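Local coordinates for IMC sub-compartment protein ISP1 (Toxoplasma gondii, PDB 4CHM) that belongs to a group of inner membrane complex proteins with a pleckstrin homology fold that are critical for parasite replication by endodyogeny, at residues A[38-43]-A[49-54]; A[67-72]-A[76-81]; A[102-107]-A[113-118]. All coordinates share one frame; numbering follows the deposited sequence.

How the contacts relate
Contacts 1, 2 and 3 all draw on the same antiparallel sheet of a pleckstrin homology fold. Contact 3 is the buried one, near the centre of the chain, and joins strand to helix through carbon alone. Contact 1 is a strand pair with two characters: its apolar face touches contact 3, where Leu-40 meets Phe-106 and Phe-115 and Ile-51 meets Ile-102 and Leu-104, while its other face holds hydroxyls, a histidine and water. Contact 2 lies at the surface, about 20 Å from contact 1 centre to centre; it is built on a short helix, one methyl contact and polar side chains that hold two sulfates, although His-70 and Leu-68 pack on Val-116 of contact 3.

Contact 1: A[38-43]-A[49-54]; sequences CILHYN and LSISCE
Cys-38 and Cys-53 are joined by a disulfide that ties one end of a beta hairpin, strands 35-43 and 48-53 of the pleckstrin homology sheet. The strand axes run antiparallel at 166°, and successive residues alternate between an apolar face and one that is mostly polar, with Ile-39 among its serines and histidine. The SG of Cys-38 also lies 4.0 Å from CG2 of Ile-51, so the half-cystine continues the apolar face. Ile-39 is paired through its backbone: its N donates to the O of Ser-52 over 2.9 Å, and its O accepts the N-H of Ser-52 in return. A branched side chain suits this extended backbone, although that of Ile-39 leads outward to solvent. Leu-40 turns to the apolar face. With CG anti to the backbone N (chi1 -179°), its chain lies alongside that of Ile-51 and points the same way, CD1 resting 3.8 Å from Ile-51 CG1. Leu-20, Val-26, Leu-104 and Phe-106 add to the apolar surroundings, a place for a side chain without polar atoms. His-41 repeats the paired backbone bonds with Ser-50, its O receiving the Ser-50 N at 2.9 Å. On this polar face one water joins His-41 ND1 to the hydroxyl of Ser-50, and a second joins that hydroxyl to the carbonyl of Ile-39. Serine fits here because OG, held between the backbone N and carbonyl carbon (chi1 58°), stands 3.3 Å from CB of His-41, close to the strand partner and to both waters. Tyr-42 returns to the apolar face beside Leu-20 and Leu-62. Its side chain crosses that of Leu-49 at about a right angle, and a leucine methyl meets the ring at its edge, near the ring plane: Leu-49 CD2 sits 4.0 Å from Tyr-42 CD1.

Contact 2: A[67-72]-A[76-81]; sequences ALLHTR and QRVETK. With SO4 (sulfate ion), chain G; SO4 (sulfate ion), chain E.
Arg-72 and Gln-76 are joined by one backbone hydrogen bond of the helical i to i+4 kind, the N of Gln-76 lying 2.9 Å from the O of Arg-72. The chain leaves strand 65-69, makes the short helix 72-76 and turns back, so that Leu-69 and Val-78 face each other with their CA atoms 9.2 Å apart. That gap is bridged by two methyls, CD1 of Leu-69 meeting CG2 of Val-78 at 4.0 Å; compact aliphatic groups suit the inner side of such a loop, where Leu-75 and Leu-84 lie nearby. The outer side is polar and solvent-facing. Arg-72, extended from CG to NE with CG anti to the backbone N (chi1 179°), runs alongside the side chain of Gln-76. Gln-76 has CG beside its backbone N (chi1 -66°), which puts CG 3.1 Å from the O of Arg-72; the bend at chi2 then carries the amide out beside the guanidinium, the two planes 80° apart. Both groups reach a sulfate, probably from the crystallisation liquor. The guanidinium offers its edge: NE donates to O4 at 2.5 Å, and NH2 donates to O3, a forked grip suited to a tetrahedral anion. Gln-76 adds a weak bond, NE2 to the same O4 at 3.2 Å. Arg-72 NH2 also forms a salt bridge with Asp-86, which should help fix the rotation of the guanidinium. Farther back, His-70 NE2 donates to O3 of another sulfate over 2.6 Å, almost straight in line, with that oxygen in the ring plane. Thr-71 occupies the N-cap position, its side chain capping a backbone N. A threonine-capped single helical turn thus forms the start of the connection between strands 65-69 and 90-95 of this pleckstrin homology fold.

Contact 3: A[102-107]-A[113-118]; sequences IPLRFD and TCFVDL. With SO4 (sulfate ion), chain H.
Phe-106, just past the end of strand 101-105, faces Phe-115 of helix 109-125 with their CA atoms 8.9 Å apart, so strand and helix meet through side chains alone. The tip of one ring presses on the other: Phe-106 CZ sits over one face of Phe-115, displaced toward the rim and 3.4 Å from CG. The ring planes are inclined at 38° with centroids 4.8 Å apart, an oblique aromatic pair. Phe-115 has CG anti to the backbone N (chi1 -173°), which sends the ring off the helix toward the sheet and leaves its CB to make an off-centre CH-pi contact with the Phe-106 ring. Leu-104 adds a methyl, CD1 lying 4.3 Å from CE2 of Phe-115. Large apolar residues suit this buried place, with Leu-16, Val-26 and Val-91 close around them. Arg-105, alternating to the other side of the strand, points out instead; its guanidinium holds a sulfate, probably from the crystallisation liquor, with NH1 donating to O4 at 2.8 Å and NH2 to O2, while NE pairs with Asp-87. A C-terminal helix that closes one end of the strongly bent antiparallel sheet is characteristic of the pleckstrin homology fold; here Phe-106 and Phe-115 form part of that junction.

Contact 1: A[38-43]-A[49-54]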
# COMPACT_ATOMS: atom_id res chain seq x y z
N CYS A 38 -0.80 12.02 -0.44
CA CYS A 38 0.58 11.68 -0.28
C CYS A 38 1.26 11.18 -1.55
O CYS A 38 0.63 10.79 -2.48
CB CYS A 38 0.71 10.61 0.80
SG CYS A 38 0.05 10.94 2.41
N ILE A 39 2.58 11.16 -1.53
CA ILE A 39 3.36 10.45 -2.52
C ILE A 39 4.03 9.24 -1.91
O ILE A 39 4.72 9.35 -0.88
CB ILE A 39 4.44 11.37 -3.12
CG1 ILE A 39 3.78 12.60 -3.80
CG2 ILE A 39 5.42 10.60 -4.02
CD1 ILE A 39 2.97 12.27 -5.04
N LEU A 40 3.81 8.09 -2.54
CA LEU A 40 4.39 6.83 -2.16
C LEU A 40 5.52 6.52 -3.10
O LEU A 40 5.36 6.58 -4.33
CB LEU A 40 3.35 5.71 -2.23
CG LEU A 40 3.77 4.29 -1.85
CD1 LEU A 40 4.12 4.18 -0.35
CD2 LEU A 40 2.67 3.28 -2.24
N HIS A 41 6.65 6.13 -2.53
CA HIS A 41 7.85 5.91 -3.30
C HIS A 41 8.57 4.70 -2.80
O HIS A 41 8.50 4.37 -1.63
CB HIS A 41 8.76 7.13 -3.24
CG HIS A 41 10.05 6.98 -4.01
ND1 HIS A 41 11.22 6.70 -3.41
CD2 HIS A 41 10.34 7.16 -5.37
CE1 HIS A 41 12.22 6.67 -4.35
NE2 HIS A 41 11.69 6.96 -5.53
N TYR A 42 9.25 3.99 -3.70
CA TYR A 42 10.17 2.92 -3.28
C TYR A 42 11.58 3.30 -3.57
O TYR A 42 11.90 3.68 -4.70
CB TYR A 42 9.88 1.61 -4.00
CG TYR A 42 10.72 0.46 -3.46
CD1 TYR A 42 10.63 0.09 -2.12
CD2 TYR A 42 11.67 -0.18 -4.25
CE1 TYR A 42 11.40 -0.94 -1.60
CE2 TYR A 42 12.45 -1.22 -3.74
CZ TYR A 42 12.31 -1.59 -2.42
OH TYR A 42 13.07 -2.60 -1.89
N ASN A 43 12.44 3.18 -2.55
CA ASN A 43 13.89 3.42 -2.66
C ASN A 43 14.65 2.09 -2.65
O ASN A 43 14.85 1.50 -1.59
CB ASN A 43 14.36 4.31 -1.49
CG ASN A 43 15.81 4.74 -1.62
OD1 ASN A 43 16.72 3.91 -1.57
ND2 ASN A 43 16.04 6.03 -1.80
N LEU A 49 10.18 2.00 1.69
CA LEU A 49 9.09 2.81 1.16
C LEU A 49 9.09 4.14 1.88
O LEU A 49 9.23 4.19 3.10
CB LEU A 49 7.73 2.14 1.45
CG LEU A 49 7.24 0.96 0.63
CD1 LEU A 49 5.94 0.46 1.23
CD2 LEU A 49 7.04 1.31 -0.83
N SER A 50 8.79 5.21 1.16
CA SER A 50 8.47 6.44 1.82
C SER A 50 7.04 6.83 1.53
O SER A 50 6.51 6.56 0.44
CB SER A 50 9.43 7.54 1.39
OG SER A 50 9.38 7.72 -0.01
N ILE A 51 6.45 7.54 2.49
CA ILE A 51 5.14 8.13 2.36
C ILE A 51 5.29 9.61 2.75
O ILE A 51 5.70 9.94 3.87
CB ILE A 51 4.15 7.47 3.33
CG1 ILE A 51 4.08 5.95 3.05
CG2 ILE A 51 2.78 8.11 3.22
CD1 ILE A 51 3.28 5.18 4.08
N SER A 52 4.94 10.49 1.85
CA SER A 52 5.18 11.91 2.01
C SER A 52 3.87 12.61 1.92
O SER A 52 3.24 12.55 0.88
CB SER A 52 6.09 12.41 0.88
OG SER A 52 6.32 13.80 1.00
N CYS A 53 3.46 13.29 3.00
CA CYS A 53 2.18 13.99 3.05
C CYS A 53 2.33 15.31 3.80
O CYS A 53 2.96 15.35 4.84
CB CYS A 53 1.11 13.17 3.79
SG CYS A 53 1.28 11.38 3.66
N GLU A 54 1.75 16.37 3.26
CA GLU A 54 1.79 17.67 3.90
C GLU A 54 3.19 17.98 4.45
O GLU A 54 3.36 18.34 5.64
CB GLU A 54 0.69 17.75 4.99
CG GLU A 54 -0.71 17.77 4.36
CD GLU A 54 -1.85 17.58 5.35
OE1 GLU A 54 -1.60 17.53 6.57
OE2 GLU A 54 -3.01 17.45 4.89
O HOH W 1 7.26 9.29 -0.74
O HOH W 2 11.26 6.07 -1.01

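Contact 2: A[67-72]-A[76-81]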
# COMPACT_ATOMS: atom_id res chain seq x y z
N ALA A 67 3.45 -7.50 7.44
CA ALA A 67 2.30 -8.11 6.73
C ALA A 67 1.58 -7.05 5.89
O ALA A 67 1.56 -5.88 6.26
CB ALA A 67 1.32 -8.73 7.73
N LEU A 68 0.86 -7.47 4.88
CA LEU A 68 -0.02 -6.58 4.20
C LEU A 68 -1.44 -6.99 4.42
O LEU A 68 -1.80 -8.08 4.13
CB LEU A 68 0.29 -6.47 2.72
CG LEU A 68 1.69 -6.13 2.30
CD1 LEU A 68 2.01 -6.74 0.98
CD2 LEU A 68 2.00 -4.66 2.33
N LEU A 69 -2.25 -6.07 4.91
CA LEU A 69 -3.67 -6.28 5.07
C LEU A 69 -4.38 -5.84 3.78
O LEU A 69 -4.32 -4.68 3.41
CB LEU A 69 -4.18 -5.46 6.25
CG LEU A 69 -3.41 -5.53 7.57
CD1 LEU A 69 -4.16 -4.90 8.73
CD2 LEU A 69 -3.04 -6.96 7.88
N HIS A 70 -4.99 -6.78 3.07
CA HIS A 70 -5.72 -6.45 1.85
C HIS A 70 -7.15 -6.96 1.71
O HIS A 70 -7.94 -6.35 1.03
CB HIS A 70 -4.90 -6.83 0.63
CG HIS A 70 -4.57 -8.28 0.57
ND1 HIS A 70 -5.20 -9.15 -0.29
CD2 HIS A 70 -3.69 -9.03 1.27
CE1 HIS A 70 -4.71 -10.36 -0.13
NE2 HIS A 70 -3.80 -10.32 0.82
N THR A 71 -7.47 -8.09 2.32
CA THR A 71 -8.82 -8.64 2.25
C THR A 71 -9.79 -7.84 3.11
O THR A 71 -9.40 -7.26 4.11
CB THR A 71 -8.91 -10.12 2.66
OG1 THR A 71 -8.80 -10.23 4.08
CG2 THR A 71 -7.84 -10.96 1.97
N ARG A 72 -11.05 -7.82 2.73
CA ARG A 72 -12.04 -7.13 3.53
C ARG A 72 -11.93 -7.45 5.02
O ARG A 72 -11.90 -6.53 5.86
CB ARG A 72 -13.46 -7.41 3.02
CG ARG A 72 -14.55 -6.73 3.86
CD ARG A 72 -15.95 -7.04 3.32
NE ARG A 72 -16.94 -6.08 3.83
CZ ARG A 72 -17.20 -4.92 3.24
NH1 ARG A 72 -16.53 -4.55 2.15
NH2 ARG A 72 -18.11 -4.10 3.77
N GLN A 76 -11.05 -4.89 8.15
CA GLN A 76 -12.07 -4.70 9.18
C GLN A 76 -11.51 -4.73 10.62
O GLN A 76 -12.04 -4.09 11.45
CB GLN A 76 -13.24 -5.68 9.01
CG GLN A 76 -14.06 -5.48 7.75
CD GLN A 76 -15.03 -4.33 7.84
OE1 GLN A 76 -14.69 -3.31 8.33
NE2 GLN A 76 -16.24 -4.53 7.40
N ARG A 77 -10.39 -5.41 10.85
CA ARG A 77 -9.69 -5.38 12.13
C ARG A 77 -9.00 -4.06 12.51
O ARG A 77 -8.66 -3.87 13.61
CB ARG A 77 -8.70 -6.51 12.23
CG ARG A 77 -9.36 -7.86 12.45
CD ARG A 77 -8.38 -9.00 12.33
NE ARG A 77 -9.05 -10.24 12.62
CZ ARG A 77 -8.43 -11.36 12.91
NH1 ARG A 77 -7.13 -11.40 12.90
NH2 ARG A 77 -9.10 -12.45 13.17
N VAL A 78 -8.83 -3.16 11.57
CA VAL A 78 -8.17 -1.90 11.81
C VAL A 78 -9.07 -0.92 12.53
O VAL A 78 -10.16 -0.69 12.15
CB VAL A 78 -7.67 -1.23 10.53
CG1 VAL A 78 -6.86 -0.02 10.84
CG2 VAL A 78 -6.91 -2.19 9.67
N GLU A 79 -8.55 -0.33 13.58
CA GLU A 79 -9.33 0.58 14.37
C GLU A 79 -9.34 1.96 13.73
O GLU A 79 -8.33 2.64 13.67
CB GLU A 79 -8.81 0.62 15.80
CG GLU A 79 -8.95 -0.71 16.53
CD GLU A 79 -8.15 -0.75 17.82
OE1 GLU A 79 -8.42 0.07 18.70
OE2 GLU A 79 -7.22 -1.58 17.94
N THR A 80 -10.48 2.35 13.20
CA THR A 80 -10.53 3.60 12.50
C THR A 80 -11.95 4.01 12.20
O THR A 80 -12.87 3.17 12.22
CB THR A 80 -9.73 3.53 11.18
OG1 THR A 80 -9.86 4.77 10.51
CG2 THR A 80 -10.29 2.38 10.23
N LYS A 81 -12.11 5.29 11.93
CA LYS A 81 -13.37 5.87 11.53
C LYS A 81 -13.45 5.96 9.98
O LYS A 81 -14.52 6.30 9.42
CB LYS A 81 -13.52 7.29 12.15
CG LYS A 81 -14.03 7.29 13.60
CD LYS A 81 -15.56 7.12 13.69
CE LYS A 81 -16.05 7.48 15.08
NZ LYS A 81 -17.52 7.50 15.24
S SO4 G . -18.95 -6.61 6.56
O1 SO4 G . -20.01 -7.60 6.22
O2 SO4 G . -18.83 -6.45 8.05
O3 SO4 G . -19.34 -5.31 5.93
O4 SO4 G . -17.64 -7.08 6.03
S SO4 E . -2.71 -13.38 2.55
O1 SO4 E . -3.41 -14.52 1.90
O2 SO4 E . -3.61 -12.77 3.51
O3 SO4 E . -2.32 -12.39 1.51
O4 SO4 E . -1.50 -13.85 3.22

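Contact 3: A[102-107]-A[113-118]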
# COMPACT_ATOMS: atom_id res chain seq x y z
N ILE A 102 -0.54 1.21 8.63
CA ILE A 102 -0.76 2.39 7.82
C ILE A 102 -1.61 2.05 6.62
O ILE A 102 -1.13 1.38 5.69
CB ILE A 102 0.57 3.00 7.36
CG1 ILE A 102 1.42 3.44 8.58
CG2 ILE A 102 0.30 4.20 6.44
CD1 ILE A 102 2.80 3.99 8.21
N PRO A 103 -2.84 2.56 6.57
CA PRO A 103 -3.68 2.20 5.43
C PRO A 103 -3.50 3.13 4.23
O PRO A 103 -3.67 4.33 4.35
CB PRO A 103 -5.11 2.31 6.00
CG PRO A 103 -4.93 2.40 7.52
CD PRO A 103 -3.64 3.14 7.66
N LEU A 104 -3.16 2.54 3.08
CA LEU A 104 -2.92 3.28 1.84
C LEU A 104 -4.06 2.99 0.92
O LEU A 104 -4.41 1.81 0.68
CB LEU A 104 -1.65 2.79 1.15
CG LEU A 104 -0.35 2.80 1.94
CD1 LEU A 104 0.73 2.13 1.14
CD2 LEU A 104 0.04 4.22 2.27
N ARG A 105 -4.65 4.03 0.36
CA ARG A 105 -5.71 3.81 -0.66
C ARG A 105 -5.18 4.16 -2.06
O ARG A 105 -4.72 5.27 -2.28
CB ARG A 105 -6.94 4.66 -0.35
CG ARG A 105 -8.05 4.44 -1.40
CD ARG A 105 -9.24 5.33 -1.14
NE ARG A 105 -10.00 4.93 0.06
CZ ARG A 105 -10.95 5.70 0.60
NH1 ARG A 105 -11.19 6.91 0.10
NH2 ARG A 105 -11.62 5.29 1.69
N PHE A 106 -5.18 3.18 -2.96
CA PHE A 106 -4.71 3.37 -4.31
C PHE A 106 -5.84 3.89 -5.19
O PHE A 106 -6.97 3.96 -4.75
CB PHE A 106 -4.14 2.04 -4.87
CG PHE A 106 -2.88 1.60 -4.20
CD1 PHE A 106 -2.93 0.93 -2.97
CD2 PHE A 106 -1.63 2.02 -4.68
CE1 PHE A 106 -1.76 0.64 -2.28
CE2 PHE A 106 -0.47 1.73 -4.00
CZ PHE A 106 -0.53 1.04 -2.80
N ASP A 107 -5.54 4.13 -6.46
CA ASP A 107 -6.52 4.66 -7.41
C ASP A 107 -7.68 3.71 -7.74
O ASP A 107 -8.71 4.14 -8.21
CB ASP A 107 -5.82 5.08 -8.70
CG ASP A 107 -4.96 6.30 -8.52
OD1 ASP A 107 -4.73 6.71 -7.35
OD2 ASP A 107 -4.51 6.88 -9.53
N THR A 113 -4.39 -4.40 -6.08
CA THR A 113 -4.04 -5.79 -6.26
C THR A 113 -2.59 -5.98 -6.66
O THR A 113 -1.91 -6.79 -6.07
CB THR A 113 -4.94 -6.50 -7.29
OG1 THR A 113 -6.29 -6.38 -6.90
CG2 THR A 113 -4.59 -7.92 -7.36
N CYS A 114 -2.12 -5.20 -7.61
CA CYS A 114 -0.70 -5.24 -8.03
C CYS A 114 0.26 -4.94 -6.92
O CYS A 114 1.35 -5.48 -6.90
CB CYS A 114 -0.41 -4.28 -9.18
SG CYS A 114 -1.08 -4.83 -10.74
N PHE A 115 -0.08 -3.96 -6.09
CA PHE A 115 0.79 -3.59 -4.99
C PHE A 115 1.08 -4.75 -4.08
O PHE A 115 2.22 -4.90 -3.58
CB PHE A 115 0.20 -2.46 -4.15
CG PHE A 115 1.15 -1.93 -3.10
CD1 PHE A 115 2.29 -1.21 -3.48
CD2 PHE A 115 0.88 -2.07 -1.77
CE1 PHE A 115 3.14 -0.65 -2.53
CE2 PHE A 115 1.78 -1.58 -0.79
CZ PHE A 115 2.90 -0.86 -1.18
N VAL A 116 0.03 -5.50 -3.75
CA VAL A 116 0.20 -6.65 -2.84
C VAL A 116 1.19 -7.66 -3.41
O VAL A 116 2.13 -8.07 -2.73
CB VAL A 116 -1.17 -7.32 -2.48
CG1 VAL A 116 -0.97 -8.64 -1.75
CG2 VAL A 116 -1.99 -6.37 -1.60
N ASP A 117 1.05 -7.99 -4.68
CA ASP A 117 1.99 -8.87 -5.37
C ASP A 117 3.40 -8.32 -5.47
O ASP A 117 4.33 -9.01 -5.19
CB ASP A 117 1.50 -9.16 -6.77
CG ASP A 117 0.21 -9.89 -6.78
OD1 ASP A 117 0.08 -10.86 -6.05
OD2 ASP A 117 -0.67 -9.50 -7.49
N LEU A 118 3.54 -7.06 -5.84
CA LEU A 118 4.84 -6.45 -5.95
C LEU A 118 5.60 -6.40 -4.62
O LEU A 118 6.77 -6.63 -4.59
CB LEU A 118 4.72 -5.03 -6.51
CG LEU A 118 6.01 -4.25 -6.65
CD1 LEU A 118 6.96 -4.91 -7.62
CD2 LEU A 118 5.78 -2.80 -7.01
S SO4 H . -14.53 7.70 1.09
O1 SO4 H . -14.97 7.04 -0.20
O2 SO4 H . -14.31 6.68 2.20
O3 SO4 H . -15.56 8.70 1.53
O4 SO4 H . -13.28 8.51 0.92